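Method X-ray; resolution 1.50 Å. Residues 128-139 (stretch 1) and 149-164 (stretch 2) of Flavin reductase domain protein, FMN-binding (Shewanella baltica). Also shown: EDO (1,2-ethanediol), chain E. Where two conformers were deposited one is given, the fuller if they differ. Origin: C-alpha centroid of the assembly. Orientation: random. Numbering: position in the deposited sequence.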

ATOM      1  N   GLY A 128      -1.947  13.362  16.858  1.00 15.45           N
ATOM      2  CA  GLY A 128      -3.019  12.390  16.908  1.00 16.33           C
ATOM      3  C   GLY A 128      -2.812  11.153  16.060  1.00 16.00           C
ATOM      4  O   GLY A 128      -3.570  10.186  16.175  1.00 17.54           O
ATOM      5  N   CYS A 129      -1.814  11.172  15.165  1.00 15.94           N
ATOM      6  CA  CYS A 129      -1.541  10.009  14.321  1.00 15.20           C
ATOM      7  C   CYS A 129      -0.929   8.909  15.195  1.00 14.71           C
ATOM      8  O   CYS A 129      -0.557   9.145  16.359  1.00 15.95           O
ATOM      9  N   SER A 130      -0.876   7.706  14.641  1.00 14.53           N
ATOM     10  CA  SER A 130      -0.275   6.580  15.342  1.00 14.11           C
ATOM     11  C   SER A 130       1.233   6.452  15.123  1.00 14.83           C
ATOM     12  O   SER A 130       1.902   5.829  15.933  1.00 15.63           O
ATOM     13  N   ALA A 131       1.731   6.968  14.001  1.00 14.03           N
ATOM     14  CA  ALA A 131       3.129   6.789  13.641  1.00 14.29           C
ATOM     15  C   ALA A 131       3.543   7.859  12.665  1.00 13.39           C
ATOM     16  O   ALA A 131       2.697   8.383  11.917  1.00 14.21           O
ATOM     17  N   TRP A 132       4.845   8.185  12.687  1.00 14.36           N
ATOM     18  CA  TRP A 132       5.432   9.220  11.859  1.00 15.20           C
ATOM     19  C   TRP A 132       6.792   8.759  11.344  1.00 15.67           C
ATOM     20  O   TRP A 132       7.559   8.149  12.094  1.00 16.00           O
ATOM     21  N   LEU A 133       7.072   9.076  10.079  1.00 15.69           N
ATOM     22  CA  LEU A 133       8.316   8.765   9.422  1.00 16.34           C
ATOM     23  C   LEU A 133       8.861  10.055   8.785  1.00 15.40           C
ATOM     24  O   LEU A 133       8.205  10.634   7.900  1.00 15.47           O
ATOM     25  N   ALA A 134      10.033  10.508   9.242  1.00 15.94           N
ATOM     26  CA  ALA A 134      10.727  11.674   8.658  1.00 16.07           C
ATOM     27  C   ALA A 134      11.472  11.189   7.405  1.00 16.51           C
ATOM     28  O   ALA A 134      12.204  10.205   7.468  1.00 18.33           O
ATOM     29  N   CYS A 135      11.266  11.895   6.293  1.00 16.66           N
ATOM     30  CA  CYS A 135      11.735  11.460   4.982  1.00 17.39           C
ATOM     31  C   CYS A 135      12.566  12.522   4.279  1.00 18.29           C
ATOM     32  O   CYS A 135      12.247  13.704   4.298  1.00 18.97           O
ATOM     33  N   LYS A 136      13.639  12.048   3.652  1.00 19.04           N
ATOM     34  CA  LYS A 136      14.542  12.871   2.859  1.00 19.58           C
ATOM     35  C   LYS A 136      14.390  12.397   1.414  1.00 19.36           C
ATOM     36  O   LYS A 136      14.703  11.250   1.098  1.00 19.90           O
ATOM     37  N   LEU A 137      13.939  13.294   0.557  1.00 19.10           N
ATOM     38  CA  LEU A 137      13.789  13.011  -0.857  1.00 19.63           C
ATOM     39  C   LEU A 137      15.107  12.583  -1.517  1.00 19.18           C
ATOM     40  O   LEU A 137      16.148  13.171  -1.263  1.00 21.48           O
ATOM     41  N   ILE A 138      15.031  11.551  -2.335  1.00 19.89           N
ATOM     42  CA  ILE A 138      16.129  11.138  -3.233  1.00 21.31           C
ATOM     43  C   ILE A 138      15.671  11.626  -4.613  1.00 22.50           C
ATOM     44  O   ILE A 138      14.830  10.983  -5.239  1.00 22.31           O
ATOM     45  N   PRO A 139      16.201  12.770  -5.105  1.00 24.32           N
ATOM     46  CA  PRO A 139      15.659  13.309  -6.355  1.00 24.65           C
ATOM     47  C   PRO A 139      15.815  12.384  -7.557  1.00 24.43           C
ATOM     48  O   PRO A 139      16.898  11.846  -7.770  1.00 24.28           O
ATOM     49  N   LEU A 149       6.122  10.100  -9.256  1.00 18.85           N
ATOM     50  CA  LEU A 149       6.597   9.103  -8.280  1.00 19.28           C
ATOM     51  C   LEU A 149       7.833   9.616  -7.584  1.00 20.10           C
ATOM     52  O   LEU A 149       8.869   9.867  -8.225  1.00 20.36           O
ATOM     53  N   PHE A 150       7.744   9.702  -6.260  1.00 19.10           N
ATOM     54  CA  PHE A 150       8.776  10.238  -5.414  1.00 19.01           C
ATOM     55  C   PHE A 150       9.318   9.149  -4.514  1.00 18.00           C
ATOM     56  O   PHE A 150       8.546   8.349  -4.009  1.00 19.40           O
ATOM     57  N   ILE A 151      10.631   9.092  -4.370  1.00 18.21           N
ATOM     58  CA  ILE A 151      11.367   8.144  -3.534  1.00 17.62           C
ATOM     59  C   ILE A 151      12.049   8.900  -2.426  1.00 18.96           C
ATOM     60  O   ILE A 151      12.683   9.941  -2.678  1.00 19.92           O
ATOM     61  N   ALA A 152      11.964   8.360  -1.210  1.00 17.88           N
ATOM     62  CA  ALA A 152      12.653   8.975  -0.089  1.00 16.49           C
ATOM     63  C   ALA A 152      13.304   7.989   0.845  1.00 17.76           C
ATOM     64  O   ALA A 152      12.821   6.868   0.988  1.00 18.54           O
ATOM     65  N   GLU A 153      14.380   8.440   1.491  1.00 18.59           N
ATOM     66  CA  GLU A 153      14.969   7.676   2.572  0.50 19.26           C
ATOM     67  C   GLU A 153      14.245   8.083   3.864  1.00 18.87           C
ATOM     68  O   GLU A 153      13.972   9.260   4.099  1.00 19.62           O
ATOM     69  N   VAL A 154      13.935   7.098   4.689  1.00 16.91           N
ATOM     70  CA  VAL A 154      13.312   7.357   6.005  1.00 16.73           C
ATOM     71  C   VAL A 154      14.504   7.528   6.955  1.00 18.28           C
ATOM     72  O   VAL A 154      15.356   6.613   7.101  1.00 19.37           O
ATOM     73  N   ILE A 155      14.602   8.712   7.550  1.00 18.68           N
ATOM     74  CA  ILE A 155      15.695   9.076   8.453  1.00 19.53           C
ATOM     75  C   ILE A 155      15.353   9.070   9.927  1.00 18.22           C
ATOM     76  O   ILE A 155      16.229   9.265  10.770  1.00 21.16           O
ATOM     77  N   GLY A 156      14.069   8.897  10.247  1.00 17.61           N
ATOM     78  CA  GLY A 156      13.626   8.821  11.606  1.00 17.64           C
ATOM     79  C   GLY A 156      12.213   8.275  11.622  1.00 15.46           C
ATOM     80  O   GLY A 156      11.469   8.490  10.650  1.00 17.70           O
ATOM     81  N   ALA A 157      11.866   7.544  12.689  1.00 15.80           N
ATOM     82  CA  ALA A 157      10.540   6.953  12.816  1.00 15.67           C
ATOM     83  C   ALA A 157      10.138   6.911  14.267  1.00 14.67           C
ATOM     84  O   ALA A 157      10.990   6.676  15.151  1.00 15.82           O
ATOM     85  N   TRP A 158       8.845   7.150  14.530  1.00 15.03           N
ATOM     86  CA  TRP A 158       8.296   7.194  15.888  1.00 15.20           C
ATOM     87  C   TRP A 158       6.865   6.695  15.842  1.00 14.44           C
ATOM     88  O   TRP A 158       6.224   6.738  14.801  1.00 16.48           O
ATOM     89  N   ALA A 159       6.357   6.238  16.969  1.00 14.47           N
ATOM     90  CA  ALA A 159       4.983   5.809  17.058  1.00 14.95           C
ATOM     91  C   ALA A 159       4.424   5.881  18.455  1.00 15.14           C
ATOM     92  O   ALA A 159       5.165   5.831  19.448  1.00 16.29           O
ATOM     93  N   ASP A 160       3.099   5.953  18.504  1.00 15.63           N
ATOM     94  CA  ASP A 160       2.326   5.887  19.752  1.00 16.32           C
ATOM     95  C   ASP A 160       2.440   4.462  20.277  1.00 14.88           C
ATOM     96  O   ASP A 160       1.921   3.528  19.651  1.00 15.88           O
ATOM     97  N   THR A 161       3.034   4.317  21.460  1.00 16.46           N
ATOM     98  CA  THR A 161       3.282   2.999  22.008  1.00 17.50           C
ATOM     99  C   THR A 161       2.038   2.216  22.379  1.00 17.64           C
ATOM    100  O   THR A 161       2.137   1.017  22.585  1.00 20.23           O
ATOM    101  N   GLN A 162       0.894   2.873  22.519  1.00 19.45           N
ATOM    102  CA  GLN A 162      -0.345   2.105  22.740  1.00 20.79           C
ATOM    103  C   GLN A 162      -0.768   1.300  21.498  1.00 21.13           C
ATOM    104  O   GLN A 162      -1.450   0.262  21.641  1.00 22.97           O
ATOM    105  N   VAL A 163      -0.350   1.758  20.310  1.00 17.53           N
ATOM    106  CA  VAL A 163      -0.789   1.040  19.109  0.50 17.22           C
ATOM    107  C   VAL A 163       0.349   0.383  18.338  1.00 16.64           C
ATOM    108  O   VAL A 163       0.103  -0.582  17.670  1.00 17.01           O
ATOM    109  N   PHE A 164       1.604   0.844  18.488  1.00 16.85           N
ATOM    110  CA  PHE A 164       2.754   0.191  17.878  1.00 15.65           C
ATOM    111  C   PHE A 164       3.889   0.247  18.879  1.00 16.11           C
ATOM    112  O   PHE A 164       4.254   1.322  19.370  1.00 16.69           O
TER

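The antiparallel pairing of these two strands is interrupted by a beta bulge: Ala134 pairs with Gly156, yet the next residue, Cys135, pairs with Val154, so that Ile155 is the extra residue. Ala134 serves both sides of the irregularity, its N donating to Gly156 O (2.8 Å) while its O accepts from Ile155 N (2.8 Å). Ile155, with phi/psi of -104/-8, departs from extended geometry, and its CA-to-CB bond points sideways. Its p rotamer nevertheless brings CG1 to 4.0 Å from Ala134 CB, and CG2 lies 4.1 Å from Lys136 CB.

The face carrying Trp132, Ala134 and Trp158 is shaped by two indoles. Both tryptophans adopt m at chi1, with chi2 near -99° and -94°, and Trp132 CE3 approaches Trp158 CB at 4.2 Å. The Trp158 ring extends along the sheet to meet Ala134, whose CB sits at the ring edge, 3.8 Å from CZ3. A small methyl suits this place, and glycine suits position 156 for a stricter reason: a CB there would clash with Trp158 CH2. The Trp132 ring reaches back toward the start of its own strand, beside the last residues of the partner, where its CZ3 lies 4.0 Å from Ala159 CA.

The other face is built from smaller apolar groups. Ala131 CB and Ala159 CB meet at 3.9 Å, a close pairing that suits a CA separation of only 4.0 Å. Leu133 (m, p) places CB 4.1 Å from CG1 of Val154 (t). Cys135 (m) sets its CB 3.7 Å from Ala152 CB and its SG 4.2 Å from Val154 CG2; its thiol thus packs as an apolar group against the valine. Leu137 (t, p) brings its end nearer the partner strand, so that CD1 touches the edge of the Phe150 ring, 3.7 Å from CD2.

Toward the end of stretch 1, Ile138 (m, t) rests CD1 4.0 Å from CG2 of Ile151 (m, t), as two branched side chains readily do. The fully extended Lys136, t throughout, packs by its aliphatic base while its amine leads away to solvent. Water 2 links the strands here, donating to Ile138 O (2.8 Å) and accepting from Ile151 N (2.9 Å).

At the opposite end, Ser130 (p) lays its CB 3.5 Å from Val163 CG1. Water 1 bridges the stretches, lying 3.1 Å from Cys129 O and 2.7 Å from Asp160 OD2. Asp160 (t) suits the turn that follows, because its OD1 accepts from Gln162 N at 2.9 Å. Ethanediol, probably from the crystallisation liquor, accepts through O2 from Gly128 N at 2.9 Å.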

ATOM      1  CB  CYS A 129      -0.567  10.383  13.217  1.00 14.86           C
ATOM      2  SG  CYS A 129      -1.274  11.608  12.077  1.00 16.88           S
ATOM      3  CB  SER A 130      -0.972   5.279  14.985  1.00 16.14           C
ATOM      4  OG  SER A 130      -0.888   5.051  13.609  1.00 17.42           O
ATOM      5  CB  ALA A 131       3.318   5.378  12.994  1.00 14.98           C
ATOM      6  CB  TRP A 132       5.655  10.499  12.652  1.00 15.73           C
ATOM      7  CG  TRP A 132       4.452  11.041  13.378  1.00 15.02           C
ATOM      8  CD1 TRP A 132       3.637  12.048  12.958  1.00 15.32           C
ATOM      9  CD2 TRP A 132       3.964  10.633  14.661  1.00 15.05           C
ATOM     10  NE1 TRP A 132       2.640  12.270  13.880  1.00 15.23           N
ATOM     11  CE2 TRP A 132       2.814  11.406  14.931  1.00 14.87           C
ATOM     12  CE3 TRP A 132       4.352   9.663  15.577  1.00 15.44           C
ATOM     13  CZ2 TRP A 132       2.098  11.260  16.093  1.00 16.49           C
ATOM     14  CZ3 TRP A 132       3.653   9.518  16.723  1.00 16.25           C
ATOM     15  CH2 TRP A 132       2.527  10.313  16.975  1.00 17.07           C
ATOM     16  CB  LEU A 133       8.108   7.690   8.357  1.00 16.24           C
ATOM     17  CG  LEU A 133       7.525   6.331   8.808  1.00 16.11           C
ATOM     18  CD1 LEU A 133       5.992   6.294   8.861  1.00 18.28           C
ATOM     19  CD2 LEU A 133       8.028   5.194   7.878  1.00 18.10           C
ATOM     20  CB  ALA A 134      11.661  12.264   9.640  1.00 17.49           C
ATOM     21  CB  CYS A 135      10.546  11.135   4.088  1.00 17.76           C
ATOM     22  SG  CYS A 135       9.491   9.805   4.697  1.00 18.49           S
ATOM     23  CB  LYS A 136      15.983  12.719   3.305  1.00 22.13           C
ATOM     24  CG  LYS A 136      16.998  13.598   2.519  1.00 25.14           C
ATOM     25  CD  LYS A 136      18.389  13.292   2.983  1.00 28.77           C
ATOM     26  CE  LYS A 136      19.382  14.196   2.255  1.00 31.69           C
ATOM     27  NZ  LYS A 136      20.793  13.831   2.608  1.00 34.52           N
ATOM     28  CB  LEU A 137      13.248  14.242  -1.610  1.00 21.15           C
ATOM     29  CG  LEU A 137      12.927  14.120  -3.111  1.00 21.54           C
ATOM     30  CD1 LEU A 137      11.778  13.111  -3.357  1.00 21.60           C
ATOM     31  CD2 LEU A 137      12.637  15.494  -3.730  1.00 23.17           C
ATOM     32  CB  ILE A 138      16.352   9.635  -3.240  1.00 22.76           C
ATOM     33  CG1 ILE A 138      16.699   9.143  -1.850  1.00 23.14           C
ATOM     34  CG2 ILE A 138      17.499   9.288  -4.296  1.00 23.22           C
ATOM     35  CD1 ILE A 138      16.774   7.654  -1.740  1.00 23.50           C
ATOM     36  CB  PRO A 139      16.451  14.616  -6.543  1.00 26.12           C
ATOM     37  CG  PRO A 139      16.887  14.986  -5.172  1.00 27.16           C
ATOM     38  CD  PRO A 139      17.196  13.686  -4.502  1.00 26.07           C
ATOM     39  CB  LEU A 149       6.885   7.814  -9.023  1.00 19.52           C
ATOM     40  CG  LEU A 149       7.400   6.595  -8.262  1.00 20.43           C
ATOM     41  CD1 LEU A 149       6.380   6.200  -7.171  1.00 20.40           C
ATOM     42  CD2 LEU A 149       7.714   5.462  -9.207  1.00 21.48           C
ATOM     43  CB  PHE A 150       8.203  11.400  -4.584  1.00 19.05           C
ATOM     44  CG  PHE A 150       7.862  12.607  -5.412  1.00 19.02           C
ATOM     45  CD1 PHE A 150       6.761  12.642  -6.212  1.00 19.46           C
ATOM     46  CD2 PHE A 150       8.685  13.733  -5.362  1.00 20.49           C
ATOM     47  CE1 PHE A 150       6.478  13.729  -7.021  1.00 21.38           C
ATOM     48  CE2 PHE A 150       8.394  14.858  -6.136  1.00 19.64           C
ATOM     49  CZ  PHE A 150       7.309  14.856  -6.975  1.00 20.28           C
ATOM     50  CB  ILE A 151      12.415   7.356  -4.385  1.00 18.09           C
ATOM     51  CG1 ILE A 151      11.673   6.420  -5.348  1.00 19.41           C
ATOM     52  CG2 ILE A 151      13.370   6.557  -3.481  1.00 18.75           C
ATOM     53  CD1 ILE A 151      12.575   5.793  -6.397  1.00 20.52           C
ATOM     54  CB  ALA A 152      11.676   9.872   0.744  1.00 19.03           C
ATOM     55  CB  GLU A 153      16.475   7.916   2.678  0.50 21.07           C
ATOM     56  CG  GLU A 153      17.136   7.463   3.961  0.50 22.24           C
ATOM     57  CD  GLU A 153      18.643   7.195   3.771  0.50 23.03           C
ATOM     58  OE1 GLU A 153      19.236   7.707   2.766  0.50 27.52           O
ATOM     59  OE2 GLU A 153      19.190   6.420   4.579  0.50 20.10           O
ATOM     60  CB  VAL A 154      12.411   6.210   6.431  1.00 16.51           C
ATOM     61  CG1 VAL A 154      11.970   6.409   7.881  1.00 17.85           C
ATOM     62  CG2 VAL A 154      11.219   6.100   5.462  1.00 18.45           C
ATOM     63  CB  ILE A 155      16.332  10.455   8.028  1.00 21.74           C
ATOM     64  CG1 ILE A 155      15.336  11.612   8.166  1.00 22.85           C
ATOM     65  CG2 ILE A 155      16.859  10.341   6.559  1.00 22.47           C
ATOM     66  CD1 ILE A 155      15.938  13.023   7.867  1.00 24.61           C
ATOM     67  CB  ALA A 157      10.525   5.571  12.180  1.00 16.87           C
ATOM     68  CB  TRP A 158       8.301   8.641  16.454  1.00 15.59           C
ATOM     69  CG  TRP A 158       9.618   9.331  16.351  1.00 16.00           C
ATOM     70  CD1 TRP A 158      10.588   9.387  17.314  1.00 17.74           C
ATOM     71  CD2 TRP A 158      10.159   9.998  15.206  1.00 15.79           C
ATOM     72  NE1 TRP A 158      11.667  10.098  16.877  1.00 17.93           N
ATOM     73  CE2 TRP A 158      11.438  10.500  15.585  1.00 17.13           C
ATOM     74  CE3 TRP A 158       9.683  10.272  13.926  1.00 16.01           C
ATOM     75  CZ2 TRP A 158      12.241  11.236  14.698  1.00 17.36           C
ATOM     76  CZ3 TRP A 158      10.478  11.031  13.055  1.00 16.10           C
ATOM     77  CH2 TRP A 158      11.753  11.492  13.450  1.00 16.48           C
ATOM     78  CB  ALA A 159       4.841   4.350  16.481  1.00 15.19           C
ATOM     79  CB  ASP A 160       0.883   6.286  19.420  1.00 17.60           C
ATOM     80  CG  ASP A 160      -0.064   6.144  20.540  1.00 19.99           C
ATOM     81  OD1 ASP A 160       0.252   5.571  21.593  1.00 19.80           O
ATOM     82  OD2 ASP A 160      -1.198   6.633  20.311  1.00 25.47           O
ATOM     83  CB  THR A 161       4.200   3.053  23.229  1.00 18.32           C
ATOM     84  OG1 THR A 161       3.606   3.857  24.255  1.00 19.67           O
ATOM     85  CG2 THR A 161       5.609   3.613  22.843  1.00 19.69           C
ATOM     86  CB  GLN A 162      -1.487   3.014  23.117  1.00 22.99           C
ATOM     87  CG  GLN A 162      -2.679   2.221  23.638  1.00 26.09           C
ATOM     88  CD  GLN A 162      -3.755   3.086  24.214  1.00 28.33           C
ATOM     89  OE1 GLN A 162      -4.028   4.183  23.720  1.00 28.11           O
ATOM     90  NE2 GLN A 162      -4.415   2.566  25.289  1.00 30.66           N
ATOM     91  CB  VAL A 163      -1.696   1.917  18.262  0.50 16.23           C
ATOM     92  CG1 VAL A 163      -0.905   3.053  17.693  0.50 14.80           C
ATOM     93  CG2 VAL A 163      -2.394   1.123  17.187  0.50 16.60           C
ATOM     94  CB  PHE A 164       3.166   0.885  16.585  1.00 16.75           C
ATOM     95  CG  PHE A 164       4.278   0.184  15.843  1.00 15.76           C
ATOM     96  CD1 PHE A 164       5.611   0.407  16.156  1.00 16.07           C
ATOM     97  CD2 PHE A 164       3.992  -0.707  14.831  1.00 16.82           C
ATOM     98  CE1 PHE A 164       6.622  -0.242  15.448  1.00 16.89           C
ATOM     99  CE2 PHE A 164       4.971  -1.334  14.118  1.00 17.29           C
ATOM    100  CZ  PHE A 164       6.296  -1.111  14.419  1.00 15.58           C
TER
HETATM  101  C1  EDO E 200       1.839  14.023  20.290  1.00 41.42           C
HETATM  102  O1  EDO E 200       2.936  14.940  20.119  1.00 44.76           O
HETATM  103  C2  EDO E 200       1.126  13.885  18.962  1.00 38.99           C
HETATM  104  O2  EDO E 200      -0.033  13.064  18.988  1.00 32.96           O
HETATM  105  O   HOH W   1      -2.498   7.585  18.152  1.00 27.97           O
HETATM  106  O   HOH W   2      12.211  10.785  -6.096  1.00 20.97           O